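Local coordinates for protein phiAB6 tailspike (Unidentified phage, PDB 5JS4) that fragments the exopolysaccharide of Acinetobacter baumannii as a trimeric, beta-helical phage tailspike, probably while the phage attaches to its host, at residues Asn242-Asp247 against Ala270-Asn275; Gln616-Pro621 against Gly662-Thr667; Trp627-Glu632 against Phe711-Thr716. All blocks are in the same frame, centred on the assembly; numbering follows the deposited sequence.

Interaction 1 (Asn242-Asp247 against Ala270-Asn275); sequences NLITVD and ALTGQN
Ile-244 carries this contact, its two branches meeting Leu-271 and Thr-272 just after helix 260-268. Before it in the chain, Asn-242 and Leu-243 turn to the other subunits: Asn-242 OD1 bonds to Asn-248 ND2 of the second subunit, and Leu-243 packs on its own copies in both neighbours. Ile-244 points toward 270-275. Ile-244 CG2 is anti to the backbone N, with CG1 beside that N (chi1 -56°), and lies 4.0 Å from Thr-272 CG2, methyl to methyl, while the two side chains cross at about a right angle. The CG1 branch ends against the backbone of the loop after the helix, where Ile-244 CD1 comes 3.4 Å from Leu-271 O and 4.4 Å from Leu-271 CB. Thr-272 OG1 is bonded to Tyr-266 O in helix 260-268; Phe-249 packs on both Ile-244 and Thr-272. Further on, Thr-245 OG1 accepts from Asp-247 N at 3.0 Å, a bent bond (139°) that makes an ST turn where the 3-10 segment begins. One isoleucine, through methyl packing and a carbonyl contact, thus joins the two loops flanking helix 260-268, at the entrance to the right-handed parallel beta-helix of this pectate lyase-like fold.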
ATOM      1  N   ASN A 242       7.678 -33.088  25.988  1.00 14.87           N
ATOM      2  CA  ASN A 242       7.253 -31.700  25.766  1.00 13.76           C
ATOM      3  C   ASN A 242       8.016 -31.018  24.635  1.00 14.21           C
ATOM      4  O   ASN A 242       7.423 -30.311  23.824  1.00 14.70           O
ATOM      5  CB  ASN A 242       7.400 -30.861  27.044  1.00 13.84           C
ATOM      6  CG  ASN A 242       6.356 -31.178  28.108  1.00 13.92           C
ATOM      7  OD1 ASN A 242       6.516 -30.780  29.266  1.00 17.18           O
ATOM      8  ND2 ASN A 242       5.281 -31.859  27.735  1.00 12.65           N
ATOM      9  N   LEU A 243       9.328 -31.225  24.600  1.00 14.46           N
ATOM     10  CA  LEU A 243      10.187 -30.648  23.571  1.00 14.50           C
ATOM     11  C   LEU A 243      11.276 -31.650  23.215  1.00 14.65           C
ATOM     12  O   LEU A 243      12.029 -32.085  24.086  1.00 15.91           O
ATOM     13  CB  LEU A 243      10.810 -29.338  24.067  1.00 15.63           C
ATOM     14  CG  LEU A 243      11.873 -28.671  23.184  1.00 16.63           C
ATOM     15  CD1 LEU A 243      11.298 -28.237  21.846  1.00 16.27           C
ATOM     16  CD2 LEU A 243      12.482 -27.484  23.912  1.00 17.71           C
ATOM     17  N   ILE A 244      11.336 -32.016  21.936  1.00 13.95           N
ATOM     18  CA  ILE A 244      12.334 -32.944  21.417  1.00 13.46           C
ATOM     19  C   ILE A 244      13.141 -32.203  20.352  1.00 12.95           C
ATOM     20  O   ILE A 244      12.571 -31.529  19.499  1.00 13.51           O
ATOM     21  CB  ILE A 244      11.671 -34.199  20.805  1.00 13.87           C
ATOM     22  CG1 ILE A 244      10.763 -34.878  21.835  1.00 14.19           C
ATOM     23  CG2 ILE A 244      12.723 -35.184  20.316  1.00 14.41           C
ATOM     24  CD1 ILE A 244       9.772 -35.853  21.240  1.00 14.35           C
ATOM     25  N   THR A 245      14.466 -32.317  20.417  1.00 13.40           N
ATOM     26  CA  THR A 245      15.359 -31.659  19.460  1.00 13.25           C
ATOM     27  C   THR A 245      16.337 -32.671  18.878  1.00 13.00           C
ATOM     28  O   THR A 245      16.339 -33.840  19.263  1.00 12.92           O
ATOM     29  CB  THR A 245      16.174 -30.512  20.106  1.00 13.90           C
ATOM     30  OG1 THR A 245      17.273 -31.053  20.846  1.00 15.00           O
ATOM     31  CG2 THR A 245      15.307 -29.653  21.023  1.00 13.77           C
ATOM     32  N   VAL A 246      17.181 -32.212  17.961  1.00 13.23           N
ATOM     33  CA  VAL A 246      18.233 -33.063  17.406  1.00 13.41           C
ATOM     34  C   VAL A 246      19.203 -33.568  18.482  1.00 14.03           C
ATOM     35  O   VAL A 246      19.825 -34.614  18.308  1.00 14.39           O
ATOM     36  CB  VAL A 246      19.010 -32.372  16.259  1.00 13.84           C
ATOM     37  CG1 VAL A 246      18.093 -32.144  15.064  1.00 14.04           C
ATOM     38  CG2 VAL A 246      19.653 -31.065  16.716  1.00 14.24           C
ATOM     39  N   ASP A 247      19.319 -32.839  19.592  1.00 14.17           N
ATOM     40  CA  ASP A 247      20.151 -33.281  20.721  1.00 14.28           C
ATOM     41  C   ASP A 247      19.691 -34.629  21.279  1.00 14.47           C
ATOM     42  O   ASP A 247      20.512 -35.415  21.753  1.00 15.02           O
ATOM     43  CB  ASP A 247      20.164 -32.240  21.844  1.00 14.94           C
ATOM     44  CG  ASP A 247      20.796 -30.925  21.425  1.00 15.75           C
ATOM     45  OD1 ASP A 247      21.211 -30.790  20.253  1.00 17.26           O
ATOM     46  OD2 ASP A 247      20.878 -30.021  22.279  1.00 17.05           O
ATOM     47  N   ALA A 270       9.657 -41.927  15.050  1.00 18.32           N
ATOM     48  CA  ALA A 270       8.215 -41.952  15.307  1.00 19.02           C
ATOM     49  C   ALA A 270       7.783 -40.975  16.402  1.00 18.11           C
ATOM     50  O   ALA A 270       6.590 -40.751  16.596  1.00 19.55           O
ATOM     51  CB  ALA A 270       7.793 -43.357  15.702  1.00 20.91           C
ATOM     52  N   LEU A 271       8.748 -40.412  17.122  1.00 16.42           N
ATOM     53  CA  LEU A 271       8.460 -39.618  18.314  1.00 17.07           C
ATOM     54  C   LEU A 271       8.380 -38.119  18.044  1.00 15.08           C
ATOM     55  O   LEU A 271       7.863 -37.373  18.873  1.00 14.05           O
ATOM     56  CB  LEU A 271       9.535 -39.867  19.370  1.00 19.33           C
ATOM     57  CG  LEU A 271       9.742 -41.332  19.761  1.00 22.60           C
ATOM     58  CD1 LEU A 271      11.112 -41.526  20.387  1.00 24.31           C
ATOM     59  CD2 LEU A 271       8.637 -41.801  20.694  1.00 25.27           C
ATOM     60  N   THR A 272       8.898 -37.678  16.901  1.00 14.43           N
ATOM     61  CA  THR A 272       9.036 -36.250  16.620  1.00 14.13           C
ATOM     62  C   THR A 272       7.820 -35.669  15.892  1.00 14.29           C
ATOM     63  O   THR A 272       7.114 -36.373  15.166  1.00 14.28           O
ATOM     64  CB  THR A 272      10.316 -35.977  15.815  1.00 14.08           C
ATOM     65  OG1 THR A 272      10.348 -36.836  14.670  1.00 14.83           O
ATOM     66  CG2 THR A 272      11.553 -36.239  16.668  1.00 14.24           C
ATOM     67  N   GLY A 273       7.590 -34.373  16.093  1.00 14.08           N
ATOM     68  CA  GLY A 273       6.406 -33.696  15.567  1.00 13.76           C
ATOM     69  C   GLY A 273       6.578 -33.105  14.181  1.00 13.59           C
ATOM     70  O   GLY A 273       7.370 -33.597  13.372  1.00 13.98           O
ATOM     71  N   GLN A 274       5.826 -32.040  13.911  1.00 12.96           N
ATOM     72  CA  GLN A 274       5.800 -31.410  12.591  1.00 13.26           C
ATOM     73  C   GLN A 274       7.150 -30.867  12.145  1.00 12.96           C
ATOM     74  O   GLN A 274       7.463 -30.904  10.959  1.00 13.54           O
ATOM     75  CB  GLN A 274       4.798 -30.251  12.562  1.00 12.83           C
ATOM     76  CG  GLN A 274       3.334 -30.659  12.559  1.00 13.19           C
ATOM     77  CD  GLN A 274       2.419 -29.528  12.117  1.00 14.06           C
ATOM     78  OE1 GLN A 274       2.859 -28.562  11.487  1.00 14.94           O
ATOM     79  NE2 GLN A 274       1.138 -29.651  12.432  1.00 14.45           N
ATOM     80  N   ASN A 275       7.924 -30.337  13.092  1.00 13.00           N
ATOM     81  CA  ASN A 275       9.168 -29.642  12.786  1.00 12.84           C
ATOM     82  C   ASN A 275      10.374 -30.276  13.449  1.00 12.63           C
ATOM     83  O   ASN A 275      10.246 -30.960  14.469  1.00 13.27           O
ATOM     84  CB  ASN A 275       9.078 -28.178  13.238  1.00 13.00           C
ATOM     85  CG  ASN A 275       7.899 -27.437  12.626  1.00 13.28           C
ATOM     86  OD1 ASN A 275       7.213 -26.665  13.302  1.00 15.92           O
ATOM     87  ND2 ASN A 275       7.656 -27.668  11.348  1.00 12.65           N
TER

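Interaction 2 (Gln616-Pro621 against Gly662-Thr667); sequences QSFSTP and GSRLGT
Ser-617 and Phe-618 meet the extended side chain of Arg-664 from two directions. The close part is the guanidinium. Ser-617 CB sits over the centre of one face, 3.5 Å from Arg-664 NE and 3.6 Å from Arg-664 CZ, and so presents a methylene to the flat group. Phe-618 CD1 lies instead at the guanidinium edge, near its plane, 3.5 Å from Arg-664 NH2; phenyl ring and guanidinium planes stand 75° apart. Arg-664 reaches across to 616-621 because CG leaves anti to the backbone N (chi1 -152°) and the chain stays extended as far as NE, bridging backbones whose nearest CA atoms, those of Ser-617 and Arg-664, are 7.1 Å apart. Toward the Arg-664 backbone the fit slackens, with Ser-617 OG 4.1 Å from Arg-664 CD, in a contact that lies at the surface of the protein. Within 662-667, Ser-663 OG accepts from Gly-666 N at 3.0 Å, an ST motif. The charge of Arg-664 is met outside both loops, by a salt bridge from NE to Asp-615 and a bond from NH1 to Thr-686 O of the third subunit. Carbon atoms thus pack on a face and at an edge of the guanidinium, while its polar bonds tie the end of strand 602-615 to the trimer interface.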
ATOM      1  N   GLN A 616     -13.782  30.166 -55.517  1.00  9.13           N
ATOM      2  CA  GLN A 616     -14.139  29.592 -56.816  1.00 10.37           C
ATOM      3  C   GLN A 616     -12.970  28.833 -57.453  1.00 10.81           C
ATOM      4  O   GLN A 616     -13.179  28.079 -58.402  1.00 12.95           O
ATOM      5  CB  GLN A 616     -14.720  30.651 -57.758  1.00 12.58           C
ATOM      6  CG  GLN A 616     -13.753  31.706 -58.245  1.00 13.31           C
ATOM      7  CD  GLN A 616     -14.454  32.766 -59.085  1.00 14.07           C
ATOM      8  OE1 GLN A 616     -15.261  33.542 -58.574  1.00 13.79           O
ATOM      9  NE2 GLN A 616     -14.153  32.800 -60.374  1.00 15.69           N
ATOM     10  N   SER A 617     -11.757  29.015 -56.927  1.00 10.74           N
ATOM     11  CA  SER A 617     -10.585  28.241 -57.377  1.00 11.64           C
ATOM     12  C   SER A 617     -10.417  26.881 -56.690  1.00 11.41           C
ATOM     13  O   SER A 617      -9.567  26.084 -57.109  1.00 13.21           O
ATOM     14  CB  SER A 617      -9.295  29.051 -57.210  1.00 12.04           C
ATOM     15  OG  SER A 617      -9.239  30.106 -58.146  1.00 12.21           O
ATOM     16  N   PHE A 618     -11.192  26.608 -55.639  1.00 11.21           N
ATOM     17  CA  PHE A 618     -11.163  25.282 -55.011  1.00 11.17           C
ATOM     18  C   PHE A 618     -11.615  24.228 -56.021  1.00 13.24           C
ATOM     19  O   PHE A 618     -12.561  24.456 -56.774  1.00 14.19           O
ATOM     20  CB  PHE A 618     -12.111  25.174 -53.805  1.00 10.44           C
ATOM     21  CG  PHE A 618     -11.624  25.838 -52.538  1.00 10.25           C
ATOM     22  CD1 PHE A 618     -10.273  25.972 -52.230  1.00 10.38           C
ATOM     23  CD2 PHE A 618     -12.554  26.271 -51.606  1.00 10.04           C
ATOM     24  CE1 PHE A 618      -9.870  26.571 -51.045  1.00 10.29           C
ATOM     25  CE2 PHE A 618     -12.158  26.868 -50.422  1.00 10.31           C
ATOM     26  CZ  PHE A 618     -10.817  27.015 -50.139  1.00  9.89           C
ATOM     27  N   SER A 619     -10.956  23.072 -55.994  1.00 15.20           N
ATOM     28  CA  SER A 619     -11.355  21.925 -56.811  1.00 17.90           C
ATOM     29  C   SER A 619     -12.688  21.343 -56.340  1.00 18.66           C
ATOM     30  O   SER A 619     -13.490  20.877 -57.151  1.00 20.87           O
ATOM     31  CB  SER A 619     -10.273  20.844 -56.767  1.00 20.81           C
ATOM     32  OG  SER A 619      -9.041  21.340 -57.261  1.00 26.47           O
ATOM     33  N   THR A 620     -12.906  21.359 -55.028  1.00 17.36           N
ATOM     34  CA  THR A 620     -14.170  20.925 -54.433  1.00 17.25           C
ATOM     35  C   THR A 620     -14.541  21.925 -53.341  1.00 15.39           C
ATOM     36  O   THR A 620     -13.652  22.498 -52.718  1.00 14.28           O
ATOM     37  CB  THR A 620     -14.059  19.520 -53.812  1.00 20.82           C
ATOM     38  OG1 THR A 620     -13.099  19.534 -52.749  1.00 24.06           O
ATOM     39  CG2 THR A 620     -13.634  18.493 -54.854  1.00 21.25           C
ATOM     40  N   PRO A 621     -15.848  22.148 -53.112  1.00 14.72           N
ATOM     41  CA  PRO A 621     -16.214  23.135 -52.096  1.00 13.76           C
ATOM     42  C   PRO A 621     -15.724  22.751 -50.708  1.00 11.87           C
ATOM     43  O   PRO A 621     -15.711  21.581 -50.346  1.00 12.75           O
ATOM     44  CB  PRO A 621     -17.749  23.148 -52.134  1.00 15.41           C
ATOM     45  CG  PRO A 621     -18.128  22.510 -53.426  1.00 17.32           C
ATOM     46  CD  PRO A 621     -17.033  21.544 -53.749  1.00 16.60           C
ATOM     47  N   GLY A 662     -12.271  39.630 -57.987  1.00  9.21           N
ATOM     48  CA  GLY A 662     -11.635  39.592 -59.312  1.00  9.34           C
ATOM     49  C   GLY A 662     -10.683  38.440 -59.584  1.00  9.48           C
ATOM     50  O   GLY A 662     -10.574  37.979 -60.723  1.00 10.70           O
ATOM     51  N   SER A 663      -9.974  37.993 -58.554  1.00  9.01           N
ATOM     52  CA  SER A 663      -9.020  36.892 -58.670  1.00  8.56           C
ATOM     53  C   SER A 663      -8.770  36.314 -57.292  1.00  8.26           C
ATOM     54  O   SER A 663      -9.202  36.883 -56.287  1.00  8.84           O
ATOM     55  CB  SER A 663      -7.696  37.387 -59.245  1.00  8.35           C
ATOM     56  OG  SER A 663      -7.038  38.223 -58.306  1.00  8.86           O
ATOM     57  N   ARG A 664      -8.066  35.191 -57.236  1.00  8.26           N
ATOM     58  CA  ARG A 664      -7.782  34.555 -55.959  1.00  8.58           C
ATOM     59  C   ARG A 664      -6.905  35.451 -55.086  1.00  8.31           C
ATOM     60  O   ARG A 664      -7.110  35.539 -53.878  1.00  8.51           O
ATOM     61  CB  ARG A 664      -7.123  33.192 -56.155  1.00  9.24           C
ATOM     62  CG  ARG A 664      -7.416  32.241 -55.014  1.00  9.55           C
ATOM     63  CD  ARG A 664      -6.637  30.949 -55.137  1.00 10.12           C
ATOM     64  NE  ARG A 664      -7.316  29.870 -54.436  1.00 10.34           N
ATOM     65  CZ  ARG A 664      -6.997  28.583 -54.533  1.00 10.52           C
ATOM     66  NH1 ARG A 664      -5.968  28.189 -55.283  1.00 11.09           N
ATOM     67  NH2 ARG A 664      -7.710  27.685 -53.870  1.00 11.24           N
ATOM     68  N   LEU A 665      -5.934  36.116 -55.702  1.00  8.52           N
ATOM     69  CA  LEU A 665      -5.084  37.073 -54.994  1.00  8.61           C
ATOM     70  C   LEU A 665      -5.888  38.293 -54.557  1.00  8.50           C
ATOM     71  O   LEU A 665      -5.630  38.866 -53.494  1.00  8.97           O
ATOM     72  CB  LEU A 665      -3.939  37.533 -55.898  1.00  9.49           C
ATOM     73  CG  LEU A 665      -2.847  38.367 -55.223  1.00 11.06           C
ATOM     74  CD1 LEU A 665      -1.887  37.460 -54.474  1.00 11.96           C
ATOM     75  CD2 LEU A 665      -2.116  39.224 -56.243  1.00 12.56           C
ATOM     76  N   GLY A 666      -6.842  38.690 -55.395  1.00  8.45           N
ATOM     77  CA  GLY A 666      -7.686  39.851 -55.143  1.00  8.33           C
ATOM     78  C   GLY A 666      -7.180  41.080 -55.872  1.00  8.12           C
ATOM     79  O   GLY A 666      -5.971  41.284 -56.002  1.00  8.72           O
ATOM     80  N   THR A 667      -8.102  41.900 -56.358  1.00  8.58           N
ATOM     81  CA  THR A 667      -7.758  43.177 -56.976  1.00  8.82           C
ATOM     82  C   THR A 667      -7.568  44.262 -55.922  1.00  9.24           C
ATOM     83  O   THR A 667      -6.921  45.272 -56.177  1.00 11.42           O
ATOM     84  CB  THR A 667      -8.876  43.656 -57.905  1.00  8.65           C
ATOM     85  OG1 THR A 667     -10.095  43.734 -57.154  1.00  8.92           O
ATOM     86  CG2 THR A 667      -9.064  42.706 -59.075  1.00  8.96           C
TER

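Interaction 3 (Trp627-Glu632 against Phe711-Thr716); sequences WKIVKE and FTVAFT
Strands 627-632 and 711-715 run roughly antiparallel, 141° between their directions, with axes 9.7 Å apart at closest approach. That spacing is too wide for backbone pairing, and the two belong to different antiparallel sheets that pack face to face, consistent with a beta-sandwich in the C-terminal part of the tailspike. Every second residue contributes to the interface: Trp-627 and Ile-629 from one strand, Val-713 and Phe-715 from the other, joined by Phe-711, which reaches in with the end of its ring. Ile-629 occupies the middle and divides its branches between two partners. Its CD1, at the end of a chain extended through CG1, meets Val-713 tip to tip, 3.9 Å from Val-713 CG2 and 4.1 Å from Val-713 CG1, while Ile-629 CG2 lies 4.0 Å from Phe-711 CZ. The Phe-711 ring is enclosed further by edge-to-face neighbours Trp-698 and Tyr-637, and Leu-612 and Tyr-614 of strand 602-615 also pack on Ile-629. At the other end Phe-715 stands up from its strand with CG between the backbone N and the carbonyl carbon (chi1 67°), which brings the ring edge against the face of Trp-627. The pair is T-shaped: planes 75° apart, the centroid of the indole's five-membered ring 5.4 Å from that of the phenyl. Trp-627 NE1 is anchored by Ala-692 O, a bond that would restrict rotation of the indole. Phe-715 CZ is the atom that meets the indole face, offset toward the rim and 4.1 Å from Trp-627 CG.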
ATOM      1  N   TRP A 627     -22.063  21.964 -43.748  1.00  7.71           N
ATOM      2  CA  TRP A 627     -22.370  23.181 -44.499  1.00  7.51           C
ATOM      3  C   TRP A 627     -21.286  23.471 -45.534  1.00  7.80           C
ATOM      4  O   TRP A 627     -20.101  23.263 -45.275  1.00  8.26           O
ATOM      5  CB  TRP A 627     -22.512  24.391 -43.562  1.00  7.60           C
ATOM      6  CG  TRP A 627     -23.836  24.451 -42.869  1.00  7.67           C
ATOM      7  CD1 TRP A 627     -24.959  25.084 -43.311  1.00  7.63           C
ATOM      8  CD2 TRP A 627     -24.179  23.846 -41.621  1.00  7.67           C
ATOM      9  NE1 TRP A 627     -25.984  24.918 -42.410  1.00  8.06           N
ATOM     10  CE2 TRP A 627     -25.535  24.155 -41.366  1.00  7.96           C
ATOM     11  CE3 TRP A 627     -23.478  23.070 -40.693  1.00  8.24           C
ATOM     12  CZ2 TRP A 627     -26.200  23.716 -40.219  1.00  8.44           C
ATOM     13  CZ3 TRP A 627     -24.139  22.633 -39.552  1.00  8.67           C
ATOM     14  CH2 TRP A 627     -25.491  22.956 -39.330  1.00  8.52           C
ATOM     15  N   LYS A 628     -21.709  23.952 -46.700  1.00  8.15           N
ATOM     16  CA  LYS A 628     -20.799  24.451 -47.735  1.00  8.61           C
ATOM     17  C   LYS A 628     -21.374  25.733 -48.313  1.00  8.50           C
ATOM     18  O   LYS A 628     -22.551  26.042 -48.104  1.00  9.11           O
ATOM     19  CB  LYS A 628     -20.591  23.417 -48.848  1.00  9.52           C
ATOM     20  CG  LYS A 628     -21.834  23.095 -49.657  1.00 10.50           C
ATOM     21  CD  LYS A 628     -21.492  22.182 -50.824  1.00 12.28           C
ATOM     22  CE  LYS A 628     -22.724  21.841 -51.635  1.00 14.19           C
ATOM     23  NZ  LYS A 628     -22.372  20.990 -52.805  1.00 16.01           N
ATOM     24  N   ILE A 629     -20.550  26.474 -49.044  1.00  8.29           N
ATOM     25  CA  ILE A 629     -20.999  27.697 -49.694  1.00  8.53           C
ATOM     26  C   ILE A 629     -21.002  27.477 -51.193  1.00  9.23           C
ATOM     27  O   ILE A 629     -19.990  27.061 -51.761  1.00 10.14           O
ATOM     28  CB  ILE A 629     -20.105  28.909 -49.362  1.00  8.70           C
ATOM     29  CG1 ILE A 629     -19.934  29.037 -47.846  1.00  8.74           C
ATOM     30  CG2 ILE A 629     -20.706  30.172 -49.969  1.00  8.89           C
ATOM     31  CD1 ILE A 629     -19.068  30.200 -47.399  1.00  8.91           C
ATOM     32  N   VAL A 630     -22.137  27.758 -51.824  1.00  9.65           N
ATOM     33  CA  VAL A 630     -22.263  27.643 -53.270  1.00 10.39           C
ATOM     34  C   VAL A 630     -22.837  28.922 -53.854  1.00 10.24           C
ATOM     35  O   VAL A 630     -23.606  29.633 -53.199  1.00 10.73           O
ATOM     36  CB  VAL A 630     -23.150  26.449 -53.689  1.00 11.66           C
ATOM     37  CG1 VAL A 630     -22.544  25.142 -53.207  1.00 12.82           C
ATOM     38  CG2 VAL A 630     -24.571  26.607 -53.169  1.00 11.59           C
ATOM     39  N   LYS A 631     -22.460  29.208 -55.092  1.00 10.07           N
ATOM     40  CA  LYS A 631     -23.021  30.328 -55.820  1.00 10.56           C
ATOM     41  C   LYS A 631     -24.389  29.939 -56.368  1.00 10.64           C
ATOM     42  O   LYS A 631     -24.524  28.931 -57.067  1.00 12.80           O
ATOM     43  CB  LYS A 631     -22.096  30.743 -56.961  1.00 10.99           C
ATOM     44  CG  LYS A 631     -22.600  31.932 -57.759  1.00 11.26           C
ATOM     45  CD  LYS A 631     -21.644  32.285 -58.880  1.00 12.17           C
ATOM     46  CE  LYS A 631     -22.230  33.337 -59.800  1.00 12.46           C
ATOM     47  NZ  LYS A 631     -21.312  33.638 -60.932  1.00 12.73           N
ATOM     48  N   GLU A 632     -25.397  30.738 -56.036  1.00 10.91           N
ATOM     49  CA  GLU A 632     -26.753  30.552 -56.556  1.00 11.36           C
ATOM     50  C   GLU A 632     -26.952  31.331 -57.857  1.00 11.49           C
ATOM     51  O   GLU A 632     -27.498  30.812 -58.834  1.00 13.73           O
ATOM     52  CB  GLU A 632     -27.770  31.010 -55.510  1.00 12.20           C
ATOM     53  CG  GLU A 632     -29.220  30.956 -55.967  1.00 13.49           C
ATOM     54  CD  GLU A 632     -30.187  31.181 -54.824  1.00 15.32           C
ATOM     55  OE1 GLU A 632     -30.367  30.257 -54.012  1.00 17.15           O
ATOM     56  OE2 GLU A 632     -30.769  32.276 -54.742  1.00 17.41           O
ATOM     57  N   PHE A 711     -14.384  34.394 -50.226  1.00  6.84           N
ATOM     58  CA  PHE A 711     -14.774  35.081 -48.998  1.00  6.97           C
ATOM     59  C   PHE A 711     -15.065  34.084 -47.886  1.00  6.79           C
ATOM     60  O   PHE A 711     -15.396  32.927 -48.136  1.00  6.92           O
ATOM     61  CB  PHE A 711     -15.979  36.011 -49.223  1.00  7.19           C
ATOM     62  CG  PHE A 711     -17.272  35.293 -49.520  1.00  7.32           C
ATOM     63  CD1 PHE A 711     -17.605  34.959 -50.821  1.00  7.43           C
ATOM     64  CD2 PHE A 711     -18.167  34.976 -48.501  1.00  7.68           C
ATOM     65  CE1 PHE A 711     -18.797  34.308 -51.105  1.00  7.74           C
ATOM     66  CE2 PHE A 711     -19.358  34.327 -48.780  1.00  8.05           C
ATOM     67  CZ  PHE A 711     -19.672  33.994 -50.083  1.00  8.04           C
ATOM     68  N   THR A 712     -14.952  34.571 -46.659  1.00  7.27           N
ATOM     69  CA  THR A 712     -15.139  33.792 -45.451  1.00  7.09           C
ATOM     70  C   THR A 712     -16.472  34.152 -44.804  1.00  7.00           C
ATOM     71  O   THR A 712     -16.937  35.286 -44.920  1.00  6.94           O
ATOM     72  CB  THR A 712     -14.006  34.119 -44.458  1.00  7.37           C
ATOM     73  OG1 THR A 712     -12.756  33.703 -45.025  1.00  8.51           O
ATOM     74  CG2 THR A 712     -14.207  33.451 -43.103  1.00  7.75           C
ATOM     75  N   VAL A 713     -17.078  33.170 -44.144  1.00  7.10           N
ATOM     76  CA  VAL A 713     -18.155  33.424 -43.190  1.00  7.29           C
ATOM     77  C   VAL A 713     -17.810  32.768 -41.857  1.00  7.30           C
ATOM     78  O   VAL A 713     -17.089  31.769 -41.804  1.00  7.60           O
ATOM     79  CB  VAL A 713     -19.536  32.928 -43.689  1.00  8.07           C
ATOM     80  CG1 VAL A 713     -19.840  33.494 -45.065  1.00  8.34           C
ATOM     81  CG2 VAL A 713     -19.628  31.411 -43.696  1.00  8.46           C
ATOM     82  N   ALA A 714     -18.340  33.336 -40.779  1.00  7.57           N
ATOM     83  CA  ALA A 714     -18.230  32.748 -39.454  1.00  7.61           C
ATOM     84  C   ALA A 714     -19.619  32.762 -38.847  1.00  7.85           C
ATOM     85  O   ALA A 714     -20.314  33.771 -38.916  1.00  9.17           O
ATOM     86  CB  ALA A 714     -17.260  33.535 -38.588  1.00  7.93           C
ATOM     87  N   PHE A 715     -20.036  31.640 -38.278  1.00  7.71           N
ATOM     88  CA  PHE A 715     -21.363  31.565 -37.677  1.00  7.76           C
ATOM     89  C   PHE A 715     -21.424  30.542 -36.562  1.00  7.41           C
ATOM     90  O   PHE A 715     -20.561  29.663 -36.452  1.00  7.10           O
ATOM     91  CB  PHE A 715     -22.439  31.292 -38.743  1.00  8.60           C
ATOM     92  CG  PHE A 715     -22.354  29.931 -39.385  1.00  9.51           C
ATOM     93  CD1 PHE A 715     -21.412  29.665 -40.370  1.00 10.32           C
ATOM     94  CD2 PHE A 715     -23.253  28.925 -39.036  1.00 10.32           C
ATOM     95  CE1 PHE A 715     -21.344  28.419 -40.974  1.00 11.45           C
ATOM     96  CE2 PHE A 715     -23.192  27.678 -39.639  1.00 11.38           C
ATOM     97  CZ  PHE A 715     -22.237  27.425 -40.607  1.00 11.92           C
ATOM     98  N   THR A 716     -22.445  30.688 -35.720  1.00  7.46           N
ATOM     99  CA  THR A 716     -22.708  29.738 -34.652  1.00  7.78           C
ATOM    100  C   THR A 716     -24.066  29.086 -34.876  1.00  8.22           C
ATOM    101  O   THR A 716     -24.954  29.682 -35.488  1.00  8.76           O
ATOM    102  CB  THR A 716     -22.679  30.397 -33.265  1.00  7.99           C
ATOM    103  OG1 THR A 716     -23.756  31.334 -33.141  1.00  8.64           O
ATOM    104  CG2 THR A 716     -21.355  31.108 -33.033  1.00  7.92           C
TER

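Overall arrangement
Interaction 1 lies at the N-terminal entrance of the beta-helix, on the opposite side of the chain's centre from the other two, its centre about 101 Å from that of interaction 2. Interactions 2 and 3 sit in the C-terminal part with centres about 14 Å apart; their segments alternate along the chain, and Pro-621 packs on Lys-628 where they touch. Interaction 3 is buried between two sheets, wholly apolar and aromatic, whereas interaction 2 joins surface loops around one charged side chain. Interaction 1 is buried yet small, mainly methyl packing between loops, with one exposed leucine. All three have residues bonded to the third subunit, in interaction 3 through Thr-712, which is not among the side chains that meet.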